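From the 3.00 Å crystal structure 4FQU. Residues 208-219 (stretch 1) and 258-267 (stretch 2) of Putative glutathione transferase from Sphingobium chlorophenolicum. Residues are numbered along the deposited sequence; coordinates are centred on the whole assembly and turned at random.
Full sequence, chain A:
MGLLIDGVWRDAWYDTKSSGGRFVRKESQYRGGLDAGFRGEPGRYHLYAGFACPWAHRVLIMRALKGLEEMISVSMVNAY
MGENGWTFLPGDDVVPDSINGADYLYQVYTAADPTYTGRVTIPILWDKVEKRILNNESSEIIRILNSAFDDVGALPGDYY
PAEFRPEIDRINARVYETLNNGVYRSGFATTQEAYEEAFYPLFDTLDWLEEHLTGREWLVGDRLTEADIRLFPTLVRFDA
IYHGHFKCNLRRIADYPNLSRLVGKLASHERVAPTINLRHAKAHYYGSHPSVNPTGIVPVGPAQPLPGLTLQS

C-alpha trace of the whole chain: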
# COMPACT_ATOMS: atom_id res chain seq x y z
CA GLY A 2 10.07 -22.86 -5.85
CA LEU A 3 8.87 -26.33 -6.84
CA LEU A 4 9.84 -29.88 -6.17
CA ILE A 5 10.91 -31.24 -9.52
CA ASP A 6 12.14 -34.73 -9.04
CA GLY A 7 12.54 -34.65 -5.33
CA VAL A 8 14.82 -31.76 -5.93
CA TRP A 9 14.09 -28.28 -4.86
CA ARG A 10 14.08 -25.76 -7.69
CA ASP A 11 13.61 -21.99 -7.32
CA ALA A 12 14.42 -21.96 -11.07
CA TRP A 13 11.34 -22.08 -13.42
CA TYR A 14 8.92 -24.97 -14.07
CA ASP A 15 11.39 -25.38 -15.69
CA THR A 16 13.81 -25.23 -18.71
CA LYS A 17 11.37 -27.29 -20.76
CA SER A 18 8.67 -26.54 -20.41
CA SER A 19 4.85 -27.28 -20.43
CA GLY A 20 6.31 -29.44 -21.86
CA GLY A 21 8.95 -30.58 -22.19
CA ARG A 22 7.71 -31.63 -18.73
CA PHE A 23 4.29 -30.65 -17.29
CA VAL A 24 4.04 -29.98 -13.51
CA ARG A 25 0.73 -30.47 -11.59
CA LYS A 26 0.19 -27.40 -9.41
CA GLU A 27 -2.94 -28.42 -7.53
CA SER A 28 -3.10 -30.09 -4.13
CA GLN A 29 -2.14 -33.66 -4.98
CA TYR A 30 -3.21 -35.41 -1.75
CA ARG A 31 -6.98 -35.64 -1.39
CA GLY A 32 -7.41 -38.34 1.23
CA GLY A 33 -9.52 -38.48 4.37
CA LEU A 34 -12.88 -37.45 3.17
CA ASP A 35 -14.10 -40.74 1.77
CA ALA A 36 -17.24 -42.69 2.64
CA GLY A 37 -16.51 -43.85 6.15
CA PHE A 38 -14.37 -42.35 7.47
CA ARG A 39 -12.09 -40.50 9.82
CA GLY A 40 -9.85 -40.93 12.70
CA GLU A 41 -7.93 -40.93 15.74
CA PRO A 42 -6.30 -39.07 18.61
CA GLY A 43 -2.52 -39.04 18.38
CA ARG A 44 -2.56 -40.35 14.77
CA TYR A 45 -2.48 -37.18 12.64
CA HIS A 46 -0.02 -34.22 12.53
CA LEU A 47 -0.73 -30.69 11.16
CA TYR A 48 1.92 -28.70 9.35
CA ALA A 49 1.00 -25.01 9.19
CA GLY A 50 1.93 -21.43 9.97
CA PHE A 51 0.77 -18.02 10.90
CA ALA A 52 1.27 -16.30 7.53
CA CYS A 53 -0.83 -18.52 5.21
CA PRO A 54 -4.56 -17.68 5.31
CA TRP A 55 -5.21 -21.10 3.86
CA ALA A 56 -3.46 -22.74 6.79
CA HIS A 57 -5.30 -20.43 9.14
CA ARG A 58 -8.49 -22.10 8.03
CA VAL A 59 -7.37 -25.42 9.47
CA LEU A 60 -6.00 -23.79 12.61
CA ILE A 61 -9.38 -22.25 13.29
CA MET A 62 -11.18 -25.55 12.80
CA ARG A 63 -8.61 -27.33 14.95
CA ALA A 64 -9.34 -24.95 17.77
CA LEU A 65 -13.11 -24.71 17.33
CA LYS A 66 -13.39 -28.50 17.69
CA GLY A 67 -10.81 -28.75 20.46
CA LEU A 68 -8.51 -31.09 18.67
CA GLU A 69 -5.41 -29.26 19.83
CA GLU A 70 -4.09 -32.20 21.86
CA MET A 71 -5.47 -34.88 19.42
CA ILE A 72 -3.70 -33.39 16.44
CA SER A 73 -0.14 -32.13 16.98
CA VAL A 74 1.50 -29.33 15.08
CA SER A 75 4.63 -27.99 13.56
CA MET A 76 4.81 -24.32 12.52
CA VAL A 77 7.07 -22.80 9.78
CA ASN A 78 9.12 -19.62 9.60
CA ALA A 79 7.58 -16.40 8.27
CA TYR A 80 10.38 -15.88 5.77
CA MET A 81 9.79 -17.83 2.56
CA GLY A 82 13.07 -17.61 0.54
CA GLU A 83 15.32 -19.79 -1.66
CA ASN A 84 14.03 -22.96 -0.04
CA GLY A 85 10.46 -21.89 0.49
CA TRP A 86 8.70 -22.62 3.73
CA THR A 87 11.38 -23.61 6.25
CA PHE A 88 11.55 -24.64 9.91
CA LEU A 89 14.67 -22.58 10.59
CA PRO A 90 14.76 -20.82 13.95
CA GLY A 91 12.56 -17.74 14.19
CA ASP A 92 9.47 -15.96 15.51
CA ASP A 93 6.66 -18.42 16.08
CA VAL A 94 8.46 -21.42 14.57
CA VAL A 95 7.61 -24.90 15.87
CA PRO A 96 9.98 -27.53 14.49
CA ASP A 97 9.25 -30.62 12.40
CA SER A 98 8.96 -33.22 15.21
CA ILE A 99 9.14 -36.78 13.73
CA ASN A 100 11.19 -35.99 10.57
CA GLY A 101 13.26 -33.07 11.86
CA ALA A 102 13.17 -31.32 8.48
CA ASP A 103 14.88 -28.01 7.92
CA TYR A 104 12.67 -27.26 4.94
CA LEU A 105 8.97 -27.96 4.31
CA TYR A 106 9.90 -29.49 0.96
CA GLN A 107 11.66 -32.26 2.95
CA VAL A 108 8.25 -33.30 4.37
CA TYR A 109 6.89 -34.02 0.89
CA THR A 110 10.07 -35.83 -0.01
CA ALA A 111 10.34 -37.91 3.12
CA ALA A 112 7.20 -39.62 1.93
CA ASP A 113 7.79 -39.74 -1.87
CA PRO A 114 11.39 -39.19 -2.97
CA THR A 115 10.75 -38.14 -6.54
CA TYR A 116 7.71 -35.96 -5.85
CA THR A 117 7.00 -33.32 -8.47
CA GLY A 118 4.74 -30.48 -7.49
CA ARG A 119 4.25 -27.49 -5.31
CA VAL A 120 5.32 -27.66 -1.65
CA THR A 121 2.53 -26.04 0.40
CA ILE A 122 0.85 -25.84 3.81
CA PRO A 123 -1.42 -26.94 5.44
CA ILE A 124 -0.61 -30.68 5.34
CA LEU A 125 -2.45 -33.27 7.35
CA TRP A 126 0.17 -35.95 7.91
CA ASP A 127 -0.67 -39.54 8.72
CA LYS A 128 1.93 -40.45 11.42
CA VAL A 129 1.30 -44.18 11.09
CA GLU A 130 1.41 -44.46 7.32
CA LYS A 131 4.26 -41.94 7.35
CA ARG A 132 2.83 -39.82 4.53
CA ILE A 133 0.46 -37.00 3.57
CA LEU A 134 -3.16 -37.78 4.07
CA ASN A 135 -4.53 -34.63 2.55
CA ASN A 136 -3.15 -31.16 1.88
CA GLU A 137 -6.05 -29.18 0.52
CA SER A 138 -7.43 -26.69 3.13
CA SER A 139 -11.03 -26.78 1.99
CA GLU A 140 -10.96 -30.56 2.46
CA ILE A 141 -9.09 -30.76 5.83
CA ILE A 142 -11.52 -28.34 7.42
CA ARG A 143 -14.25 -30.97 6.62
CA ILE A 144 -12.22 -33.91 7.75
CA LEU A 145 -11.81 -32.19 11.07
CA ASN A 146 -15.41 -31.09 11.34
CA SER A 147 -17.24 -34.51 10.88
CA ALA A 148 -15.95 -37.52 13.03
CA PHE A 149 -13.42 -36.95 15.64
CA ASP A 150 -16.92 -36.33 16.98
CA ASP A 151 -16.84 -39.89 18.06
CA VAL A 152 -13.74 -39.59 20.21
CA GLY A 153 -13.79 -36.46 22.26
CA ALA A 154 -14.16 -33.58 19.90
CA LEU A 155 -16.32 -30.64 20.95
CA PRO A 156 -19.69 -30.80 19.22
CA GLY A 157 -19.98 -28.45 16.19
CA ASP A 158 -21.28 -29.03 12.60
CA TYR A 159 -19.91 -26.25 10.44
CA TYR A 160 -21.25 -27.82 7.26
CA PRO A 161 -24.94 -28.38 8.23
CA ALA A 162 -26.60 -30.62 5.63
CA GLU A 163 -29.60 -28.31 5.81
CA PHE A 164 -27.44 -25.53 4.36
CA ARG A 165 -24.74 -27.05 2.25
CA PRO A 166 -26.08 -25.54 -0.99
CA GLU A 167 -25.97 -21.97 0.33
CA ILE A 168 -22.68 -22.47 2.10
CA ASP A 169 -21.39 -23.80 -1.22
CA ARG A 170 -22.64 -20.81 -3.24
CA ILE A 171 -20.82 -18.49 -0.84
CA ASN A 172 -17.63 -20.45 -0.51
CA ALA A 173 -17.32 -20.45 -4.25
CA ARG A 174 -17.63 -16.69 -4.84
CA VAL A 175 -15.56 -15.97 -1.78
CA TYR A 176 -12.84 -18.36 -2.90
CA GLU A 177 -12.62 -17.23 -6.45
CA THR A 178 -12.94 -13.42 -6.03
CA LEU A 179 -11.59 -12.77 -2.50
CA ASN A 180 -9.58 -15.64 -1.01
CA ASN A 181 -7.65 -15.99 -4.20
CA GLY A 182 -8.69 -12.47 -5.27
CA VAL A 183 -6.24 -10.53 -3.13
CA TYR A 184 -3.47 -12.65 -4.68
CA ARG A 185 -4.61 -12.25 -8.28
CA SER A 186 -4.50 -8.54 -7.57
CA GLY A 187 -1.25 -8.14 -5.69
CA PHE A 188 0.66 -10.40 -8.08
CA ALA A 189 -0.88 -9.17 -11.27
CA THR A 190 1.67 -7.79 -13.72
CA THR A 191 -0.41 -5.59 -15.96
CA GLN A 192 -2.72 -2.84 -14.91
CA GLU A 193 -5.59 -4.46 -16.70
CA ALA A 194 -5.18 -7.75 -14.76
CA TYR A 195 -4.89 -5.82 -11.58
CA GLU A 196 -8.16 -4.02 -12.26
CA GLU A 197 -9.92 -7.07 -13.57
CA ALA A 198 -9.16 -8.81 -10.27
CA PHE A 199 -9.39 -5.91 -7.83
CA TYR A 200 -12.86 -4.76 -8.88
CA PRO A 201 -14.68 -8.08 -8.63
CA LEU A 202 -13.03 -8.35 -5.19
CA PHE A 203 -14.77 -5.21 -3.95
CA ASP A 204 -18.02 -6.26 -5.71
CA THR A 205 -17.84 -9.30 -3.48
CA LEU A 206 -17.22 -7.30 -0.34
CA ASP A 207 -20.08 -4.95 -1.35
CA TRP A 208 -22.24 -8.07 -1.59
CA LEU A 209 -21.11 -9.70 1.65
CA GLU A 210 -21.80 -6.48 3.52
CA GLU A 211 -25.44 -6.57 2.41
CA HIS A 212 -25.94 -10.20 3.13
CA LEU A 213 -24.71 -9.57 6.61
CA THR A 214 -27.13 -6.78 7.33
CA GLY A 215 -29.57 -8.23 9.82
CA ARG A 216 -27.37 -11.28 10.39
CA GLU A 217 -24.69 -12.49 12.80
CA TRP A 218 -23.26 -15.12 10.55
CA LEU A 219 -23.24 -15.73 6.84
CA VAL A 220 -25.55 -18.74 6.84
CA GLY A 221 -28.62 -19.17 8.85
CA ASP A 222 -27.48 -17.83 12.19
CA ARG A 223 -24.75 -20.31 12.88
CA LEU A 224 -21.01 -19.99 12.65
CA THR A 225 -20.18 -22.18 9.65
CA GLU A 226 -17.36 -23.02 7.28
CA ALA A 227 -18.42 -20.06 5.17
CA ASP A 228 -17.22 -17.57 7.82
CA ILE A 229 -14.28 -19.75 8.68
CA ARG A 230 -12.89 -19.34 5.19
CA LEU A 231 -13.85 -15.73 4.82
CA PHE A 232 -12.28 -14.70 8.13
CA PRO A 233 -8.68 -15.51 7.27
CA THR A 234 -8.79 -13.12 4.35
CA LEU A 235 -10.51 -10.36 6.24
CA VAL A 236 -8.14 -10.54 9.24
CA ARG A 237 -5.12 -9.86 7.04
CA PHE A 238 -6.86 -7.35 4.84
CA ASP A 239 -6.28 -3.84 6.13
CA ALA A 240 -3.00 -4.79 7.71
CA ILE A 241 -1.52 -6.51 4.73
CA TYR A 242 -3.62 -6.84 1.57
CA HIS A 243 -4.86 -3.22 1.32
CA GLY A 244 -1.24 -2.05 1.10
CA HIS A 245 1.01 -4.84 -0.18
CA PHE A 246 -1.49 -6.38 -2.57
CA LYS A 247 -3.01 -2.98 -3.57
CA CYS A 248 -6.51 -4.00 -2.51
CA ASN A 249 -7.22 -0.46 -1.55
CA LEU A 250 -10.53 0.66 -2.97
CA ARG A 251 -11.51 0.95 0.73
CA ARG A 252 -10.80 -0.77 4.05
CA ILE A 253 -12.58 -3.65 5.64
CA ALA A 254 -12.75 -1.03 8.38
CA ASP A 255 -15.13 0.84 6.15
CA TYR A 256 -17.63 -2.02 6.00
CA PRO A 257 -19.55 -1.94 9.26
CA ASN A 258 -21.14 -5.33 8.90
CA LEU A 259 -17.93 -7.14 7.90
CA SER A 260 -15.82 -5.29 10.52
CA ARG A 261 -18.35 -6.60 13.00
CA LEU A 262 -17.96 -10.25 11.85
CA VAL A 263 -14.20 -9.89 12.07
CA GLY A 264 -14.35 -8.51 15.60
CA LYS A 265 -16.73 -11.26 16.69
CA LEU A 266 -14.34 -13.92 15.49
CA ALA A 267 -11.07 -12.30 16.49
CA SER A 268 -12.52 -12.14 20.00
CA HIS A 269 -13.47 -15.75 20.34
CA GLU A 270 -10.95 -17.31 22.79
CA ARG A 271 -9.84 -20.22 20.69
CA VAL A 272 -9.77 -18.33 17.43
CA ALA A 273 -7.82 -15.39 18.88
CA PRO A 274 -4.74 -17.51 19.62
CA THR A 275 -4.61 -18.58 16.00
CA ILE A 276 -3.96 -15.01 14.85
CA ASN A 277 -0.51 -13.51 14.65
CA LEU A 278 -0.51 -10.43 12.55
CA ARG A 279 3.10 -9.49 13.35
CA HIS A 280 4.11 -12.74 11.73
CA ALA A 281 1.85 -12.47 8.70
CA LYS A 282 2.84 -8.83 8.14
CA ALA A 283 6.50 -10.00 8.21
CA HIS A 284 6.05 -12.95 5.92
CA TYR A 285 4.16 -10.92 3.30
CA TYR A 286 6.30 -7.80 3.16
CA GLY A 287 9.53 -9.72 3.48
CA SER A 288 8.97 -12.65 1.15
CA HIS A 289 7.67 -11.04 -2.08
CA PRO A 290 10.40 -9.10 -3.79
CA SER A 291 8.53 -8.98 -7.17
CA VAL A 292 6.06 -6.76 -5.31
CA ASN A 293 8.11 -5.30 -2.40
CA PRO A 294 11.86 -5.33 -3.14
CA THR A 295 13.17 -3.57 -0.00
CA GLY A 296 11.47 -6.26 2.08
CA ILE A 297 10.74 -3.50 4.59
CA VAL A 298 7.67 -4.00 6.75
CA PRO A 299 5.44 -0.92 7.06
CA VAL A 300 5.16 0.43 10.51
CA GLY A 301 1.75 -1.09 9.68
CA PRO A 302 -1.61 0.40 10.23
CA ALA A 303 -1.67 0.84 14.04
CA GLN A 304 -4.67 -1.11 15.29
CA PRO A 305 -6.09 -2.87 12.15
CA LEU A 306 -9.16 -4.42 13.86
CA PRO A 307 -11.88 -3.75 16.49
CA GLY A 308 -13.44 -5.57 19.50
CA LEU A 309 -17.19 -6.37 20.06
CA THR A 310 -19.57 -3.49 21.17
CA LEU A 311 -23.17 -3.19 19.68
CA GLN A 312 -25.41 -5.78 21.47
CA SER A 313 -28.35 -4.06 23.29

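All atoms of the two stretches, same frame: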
# COMPACT_ATOMS: atom_id res chain seq x y z
N TRP A 208 -21.18 -7.07 -1.75
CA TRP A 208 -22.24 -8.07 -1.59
C TRP A 208 -22.35 -8.72 -0.18
O TRP A 208 -23.45 -8.87 0.39
CB TRP A 208 -22.07 -9.19 -2.61
CG TRP A 208 -23.17 -10.19 -2.48
CD1 TRP A 208 -24.46 -10.02 -2.86
CD2 TRP A 208 -23.09 -11.47 -1.89
NE1 TRP A 208 -25.20 -11.13 -2.55
CE2 TRP A 208 -24.37 -12.04 -1.96
CE3 TRP A 208 -22.05 -12.20 -1.31
CZ2 TRP A 208 -24.65 -13.29 -1.48
CZ3 TRP A 208 -22.32 -13.43 -0.84
CH2 TRP A 208 -23.62 -13.97 -0.91
N LEU A 209 -21.20 -9.14 0.33
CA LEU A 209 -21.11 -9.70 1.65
C LEU A 209 -21.64 -8.73 2.71
O LEU A 209 -22.35 -9.13 3.62
CB LEU A 209 -19.67 -10.11 1.92
CG LEU A 209 -19.39 -11.45 1.26
CD1 LEU A 209 -17.94 -11.66 1.20
CD2 LEU A 209 -20.04 -12.60 2.01
N GLU A 210 -21.32 -7.45 2.57
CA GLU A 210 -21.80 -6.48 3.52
C GLU A 210 -23.32 -6.45 3.54
O GLU A 210 -23.92 -6.29 4.61
CB GLU A 210 -21.24 -5.09 3.23
CG GLU A 210 -21.78 -4.00 4.11
CD GLU A 210 -21.15 -3.95 5.50
OE1 GLU A 210 -20.14 -4.65 5.74
OE2 GLU A 210 -21.65 -3.20 6.37
N GLU A 211 -23.96 -6.62 2.39
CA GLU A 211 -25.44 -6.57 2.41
C GLU A 211 -26.00 -7.81 3.06
O GLU A 211 -26.86 -7.76 3.94
CB GLU A 211 -26.05 -6.38 1.02
CG GLU A 211 -26.69 -5.00 0.82
CD GLU A 211 -28.10 -4.86 1.39
OE1 GLU A 211 -28.82 -5.89 1.46
OE2 GLU A 211 -28.52 -3.73 1.76
N HIS A 212 -25.49 -8.94 2.61
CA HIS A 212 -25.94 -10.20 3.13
C HIS A 212 -25.92 -10.20 4.63
O HIS A 212 -26.74 -10.84 5.27
CB HIS A 212 -25.01 -11.29 2.66
CG HIS A 212 -25.61 -12.64 2.69
ND1 HIS A 212 -26.63 -13.00 1.84
CD2 HIS A 212 -25.38 -13.70 3.49
CE1 HIS A 212 -26.99 -14.24 2.11
NE2 HIS A 212 -26.26 -14.69 3.11
N LEU A 213 -24.96 -9.49 5.19
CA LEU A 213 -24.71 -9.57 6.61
C LEU A 213 -25.58 -8.59 7.39
O LEU A 213 -25.38 -8.42 8.62
CB LEU A 213 -23.22 -9.33 6.91
CG LEU A 213 -22.27 -10.49 6.65
CD1 LEU A 213 -20.85 -10.16 6.99
CD2 LEU A 213 -22.67 -11.68 7.43
N THR A 214 -26.52 -7.94 6.71
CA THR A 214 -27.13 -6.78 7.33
C THR A 214 -27.92 -7.04 8.62
O THR A 214 -27.60 -6.48 9.68
CB THR A 214 -27.84 -5.83 6.36
OG1 THR A 214 -26.92 -4.79 5.98
CG2 THR A 214 -29.04 -5.19 7.06
N GLY A 215 -28.93 -7.90 8.57
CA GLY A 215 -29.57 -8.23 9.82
C GLY A 215 -29.10 -9.54 10.36
O GLY A 215 -29.85 -10.20 11.03
N ARG A 216 -27.88 -9.95 10.05
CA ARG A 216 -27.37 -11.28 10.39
C ARG A 216 -26.19 -11.22 11.34
O ARG A 216 -25.65 -10.14 11.57
CB ARG A 216 -26.94 -12.07 9.15
CG ARG A 216 -28.02 -12.31 8.11
CD ARG A 216 -27.52 -13.30 7.05
NE ARG A 216 -28.39 -13.42 5.88
CZ ARG A 216 -29.29 -14.38 5.72
NH1 ARG A 216 -29.45 -15.30 6.66
NH2 ARG A 216 -30.03 -14.42 4.61
N GLU A 217 -25.82 -12.38 11.87
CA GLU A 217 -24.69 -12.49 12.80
C GLU A 217 -23.68 -13.37 12.14
O GLU A 217 -22.49 -13.25 12.39
CB GLU A 217 -25.07 -13.12 14.16
CG GLU A 217 -25.81 -12.23 15.17
CD GLU A 217 -25.07 -10.96 15.57
OE1 GLU A 217 -23.91 -10.74 15.14
OE2 GLU A 217 -25.66 -10.18 16.34
N TRP A 218 -24.16 -14.28 11.31
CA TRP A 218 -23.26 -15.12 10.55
C TRP A 218 -23.79 -15.21 9.14
O TRP A 218 -24.93 -14.87 8.87
CB TRP A 218 -23.14 -16.53 11.18
CG TRP A 218 -22.69 -16.52 12.62
CD1 TRP A 218 -23.46 -16.68 13.73
CD2 TRP A 218 -21.35 -16.33 13.10
NE1 TRP A 218 -22.70 -16.60 14.86
CE2 TRP A 218 -21.40 -16.37 14.50
CE3 TRP A 218 -20.12 -16.11 12.47
CZ2 TRP A 218 -20.26 -16.22 15.29
CZ3 TRP A 218 -19.00 -15.95 13.26
CH2 TRP A 218 -19.07 -16.01 14.64
N LEU A 219 -22.93 -15.69 8.26
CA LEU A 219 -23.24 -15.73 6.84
C LEU A 219 -24.41 -16.62 6.52
O LEU A 219 -25.12 -16.33 5.58
CB LEU A 219 -22.03 -16.21 6.05
CG LEU A 219 -20.89 -15.23 5.94
CD1 LEU A 219 -19.66 -15.97 5.50
CD2 LEU A 219 -21.25 -14.15 5.00
N ASN A 258 -20.78 -3.96 8.67
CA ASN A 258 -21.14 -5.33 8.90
C ASN A 258 -20.02 -6.35 8.89
O ASN A 258 -20.02 -7.23 9.74
CB ASN A 258 -22.25 -5.76 7.99
CG ASN A 258 -23.56 -5.40 8.54
OD1 ASN A 258 -23.78 -5.52 9.74
ND2 ASN A 258 -24.46 -4.93 7.68
N LEU A 259 -19.09 -6.25 7.93
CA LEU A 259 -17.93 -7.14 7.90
C LEU A 259 -17.02 -6.91 9.11
O LEU A 259 -16.60 -7.86 9.76
CB LEU A 259 -17.12 -6.96 6.63
CG LEU A 259 -17.90 -7.55 5.47
CD1 LEU A 259 -17.32 -7.21 4.12
CD2 LEU A 259 -18.02 -9.05 5.66
N SER A 260 -16.70 -5.64 9.40
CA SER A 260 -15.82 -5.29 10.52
C SER A 260 -16.36 -5.89 11.78
O SER A 260 -15.59 -6.19 12.69
CB SER A 260 -15.72 -3.79 10.69
OG SER A 260 -14.66 -3.28 9.90
N ARG A 261 -17.68 -6.05 11.84
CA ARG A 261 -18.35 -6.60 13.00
C ARG A 261 -18.08 -8.10 13.06
O ARG A 261 -17.68 -8.61 14.11
CB ARG A 261 -19.83 -6.27 12.92
CG ARG A 261 -20.61 -6.15 14.24
CD ARG A 261 -22.07 -5.62 14.01
NE ARG A 261 -22.69 -6.07 12.74
CZ ARG A 261 -23.28 -7.26 12.53
NH1 ARG A 261 -23.35 -8.15 13.53
NH2 ARG A 261 -23.80 -7.57 11.31
N LEU A 262 -18.27 -8.81 11.94
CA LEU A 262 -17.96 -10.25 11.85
C LEU A 262 -16.51 -10.53 12.23
O LEU A 262 -16.21 -11.47 12.96
CB LEU A 262 -18.24 -10.80 10.45
CG LEU A 262 -17.81 -12.26 10.18
CD1 LEU A 262 -18.77 -13.19 10.78
CD2 LEU A 262 -17.78 -12.56 8.73
N VAL A 263 -15.60 -9.71 11.74
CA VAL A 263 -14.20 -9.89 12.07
C VAL A 263 -13.90 -9.73 13.54
O VAL A 263 -13.09 -10.47 14.09
CB VAL A 263 -13.37 -8.91 11.32
CG1 VAL A 263 -12.06 -8.60 12.10
CG2 VAL A 263 -13.16 -9.42 9.90
N GLY A 264 -14.53 -8.74 14.18
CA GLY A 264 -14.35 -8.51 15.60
C GLY A 264 -14.89 -9.69 16.39
O GLY A 264 -14.23 -10.23 17.25
N LYS A 265 -16.10 -10.11 16.07
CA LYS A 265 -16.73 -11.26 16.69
C LYS A 265 -15.76 -12.43 16.75
O LYS A 265 -15.55 -13.04 17.81
CB LYS A 265 -17.93 -11.64 15.84
CG LYS A 265 -19.01 -12.43 16.49
CD LYS A 265 -20.28 -12.26 15.65
CE LYS A 265 -21.37 -13.28 15.97
NZ LYS A 265 -21.79 -13.39 17.42
N LEU A 266 -15.17 -12.74 15.61
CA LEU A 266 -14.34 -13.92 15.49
C LEU A 266 -12.93 -13.72 16.05
O LEU A 266 -12.29 -14.67 16.47
CB LEU A 266 -14.27 -14.35 14.02
CG LEU A 266 -15.27 -15.43 13.60
CD1 LEU A 266 -15.31 -15.62 12.08
CD2 LEU A 266 -14.87 -16.68 14.31
N ALA A 267 -12.43 -12.51 16.02
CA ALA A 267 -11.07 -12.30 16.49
C ALA A 267 -11.09 -12.22 18.00
O ALA A 267 -10.06 -12.10 18.65
CB ALA A 267 -10.51 -11.07 15.89

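The strongest polar feature is a carboxylate laid against the backbone of a neighbouring helix. The CA-to-CB bond of Glu210 points sideways to the second helix, but with chi1 t and chi2 p its end comes nearer, and the two oxygens divide the work: OE2 accepts from Asn258 N at 2.6 Å, and OE1 accepts from Leu259 N at 2.9 Å. Both angles are close to 155°, so one acid serves two successive amides. The helix axes cross at 76° with a closest approach of 9.3 Å, and Glu210 and Asn258 bring their CA atoms to 5.5 Å, close enough for the carboxylate to reach the amides of the second helix.

Arg261 makes the second polar cluster, reading the loop that follows the first helix. Leu213 is the first residue to leave helical phi/psi, and a type I beta turn runs from it to Arg216. Arg261 NH2 donates to Arg216 O at 3.2 Å, while NH1 forms a salt bridge with Glu217, 3.1 Å from its OE1, in which the hydrogen bond is weak at 122°. Leu213 O also lies near the guanidinium plane, 3.2 Å from Arg261 NH2. Within its own helix the arginine is bonded to Asn258, whose OD1 accepts from Arg261 NH2 at 2.6 Å and more weakly from NE at 3.2 Å. The amide's other end faces the first stretch: Asn258 ND2 gives a weak bond to Glu210 O at 3.4 Å and sits 3.0 Å from Thr214 OG1. Asn258 thus bonds to the arginine side chain while its own backbone N-H is held by Glu210.

Beneath these polar groups runs a leucine seam. Leu213 points toward the second helix, and its CD1 meets Leu259 CD2 at a tight 3.3 Å and Leu262 CD2 at 4.3 Å. Leu209, one helical turn earlier, adds a looser contact, its CB 4.2 Å from Leu259 CD2.

Trp218 closes the far end. Its CA-to-CB bond points away, yet the m rotamer at chi1 returns the indole to the helix. Lys265 lays its aliphatic chain over one ring face, with CD 4.3 Å from the centroid of the six-membered ring and 24° off the normal, a CH-pi contact. Leu266 meets the ring edge, its CG 3.8 Å from Trp218 CZ3, and Leu262 CD1 approaches Trp218 CE3 to 3.6 Å. Lys265 NZ stays 4.1 Å from Glu217 OE1, beyond salt-bridge range, while its methylenes pack on the indole. The rule is economical: Glu210 holds two successive amides of the second helix, Arg261 reaches the loop's carbonyl oxygen and carboxylate, and Leu259, Leu262 and Leu266 pack alongside.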